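Local coordinates for hexokinase (Schistosoma mansoni, PDB 1BDG), which phosphorylates glucose and other hexoses at the expense of ATP, giving hexose 6-phosphate and ADP in the first step of glycolysis, at residues C102-A105 and E106-S109. Sequence-based numbering, arbitrary orientation.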
loop_
_atom_site.group_PDB
_atom_site.type_symbol
_atom_site.label_atom_id
_atom_site.label_comp_id
_atom_site.label_asym_id
_atom_site.label_seq_id
_atom_site.Cartn_x
_atom_site.Cartn_y
_atom_site.Cartn_z
ATOM N N CYS A 102 1.372 19.067 0.231
ATOM C CA CYS A 102 1.658 18.501 1.539
ATOM C C CYS A 102 0.375 18.687 2.326
ATOM O O CYS A 102 -0.345 19.654 2.089
ATOM C CB CYS A 102 2.751 19.308 2.220
ATOM S SG CYS A 102 2.157 20.990 2.540
ATOM N N ILE A 103 0.078 17.766 3.243
ATOM C CA ILE A 103 -1.126 17.858 4.063
ATOM C C ILE A 103 -0.716 18.017 5.522
ATOM O O ILE A 103 0.088 17.239 6.025
ATOM C CB ILE A 103 -2.003 16.604 3.903
ATOM C CG1 ILE A 103 -2.516 16.500 2.472
ATOM C CG2 ILE A 103 -3.195 16.660 4.830
ATOM C CD1 ILE A 103 -3.492 15.350 2.262
ATOM N N PRO A 104 -1.264 19.027 6.225
ATOM C CA PRO A 104 -0.914 19.239 7.636
ATOM C C PRO A 104 -1.333 18.066 8.539
ATOM O O PRO A 104 -2.452 17.575 8.469
ATOM C CB PRO A 104 -1.672 20.521 7.985
ATOM C CG PRO A 104 -1.827 21.218 6.661
ATOM C CD PRO A 104 -2.168 20.089 5.749
ATOM N N ALA A 105 -0.439 17.660 9.427
ATOM C CA ALA A 105 -0.698 16.550 10.334
ATOM C C ALA A 105 -2.086 16.607 10.948
ATOM O O ALA A 105 -2.737 15.576 11.088
ATOM C CB ALA A 105 0.374 16.493 11.437
ATOM N N GLU A 106 -2.541 17.803 11.307
ATOM C CA GLU A 106 -3.872 17.962 11.907
ATOM C C GLU A 106 -4.984 17.543 10.931
ATOM O O GLU A 106 -5.835 16.719 11.262
ATOM C CB GLU A 106 -4.111 19.407 12.390
ATOM C CG GLU A 106 -3.914 20.478 11.308
ATOM C CD GLU A 106 -4.668 21.762 11.595
ATOM O OE1 GLU A 106 -5.917 21.690 11.761
ATOM O OE2 GLU A 106 -4.026 22.842 11.634
ATOM N N LYS A 107 -4.941 18.070 9.716
ATOM C CA LYS A 107 -5.945 17.757 8.706
ATOM C C LYS A 107 -6.379 16.279 8.662
ATOM O O LYS A 107 -7.565 15.985 8.483
ATOM C CB LYS A 107 -5.417 18.172 7.327
ATOM C CG LYS A 107 -6.127 19.365 6.704
ATOM C CD LYS A 107 -6.373 20.463 7.719
ATOM C CE LYS A 107 -7.214 21.585 7.115
ATOM N NZ LYS A 107 -7.609 22.587 8.151
ATOM N N MET A 108 -5.442 15.363 8.898
ATOM C CA MET A 108 -5.707 13.925 8.827
ATOM C C MET A 108 -6.319 13.250 10.025
ATOM O O MET A 108 -6.617 12.058 9.979
ATOM C CB MET A 108 -4.434 13.193 8.445
ATOM C CG MET A 108 -4.024 13.424 7.014
ATOM S SD MET A 108 -2.269 13.459 6.956
ATOM C CE MET A 108 -1.850 11.803 7.589
ATOM N N SER A 109 -6.499 14.010 11.098
ATOM C CA SER A 109 -7.091 13.500 12.325
ATOM C C SER A 109 -8.229 14.375 12.855
ATOM O O SER A 109 -8.912 13.993 13.798
ATOM C CB SER A 109 -6.016 13.351 13.387
ATOM O OG SER A 109 -4.771 13.848 12.913
#
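Ile103 opens the contact with its CG2 methyl, which meets both Lys107 and Met108 as the chain doubles back. A chi1 of -64° sets CG1 beside the backbone N and leaves CG2 anti to it, 3.7 Å from CB of Lys107 and 4.0 Å from SD of Met108. Both neighbouring side chains run at roughly a right angle to the isoleucine. A beta-branched residue suits the place, since the CG2 methyl can face the turn while CG1 leaves in another direction; the side chain as a whole also reaches Tyr118 of helix 112-129. The flexible, unbranched Met108 side chain, bent at chi2 and chi3, can put SD and CG near Ile103 and also touch Phe164.

Pro104 comes next, a rigid ring lying alongside the lysine stem, both pointing the same way. Its CD is 4.1 Å from both CB and CG of Lys107, while ring atom CB approaches CG of Glu106 at 4.0 Å. Lysine fits here because its aliphatic stem packs on the proline ring and its side chain on Tyr118, while the charged end leads away from the turn. The proline ring touches Tyr118 too.

At Ala105 the chain turns, and the small methyl, which points away overall from residues 106-109, fits an exposed bend. Its carbonyl O receives a weak bond from N of Met108, 3.5 Å long and bent to 141° at the hydrogen; the Met108 backbone also bonds to Ser165 of a neighbouring loop. One residue on, N of Ser109 donates to O of Glu106 at 2.8 Å. The short polar side chain of Ser109 suits this exposed end, its OG 3.2 Å from O of Ala105.

Successive i to i+3 backbone bonds are the mark of overlapping tight turns, here a compact surface bend in the connection from edge strand 95-101 to helix 112-129 of the small subdomain.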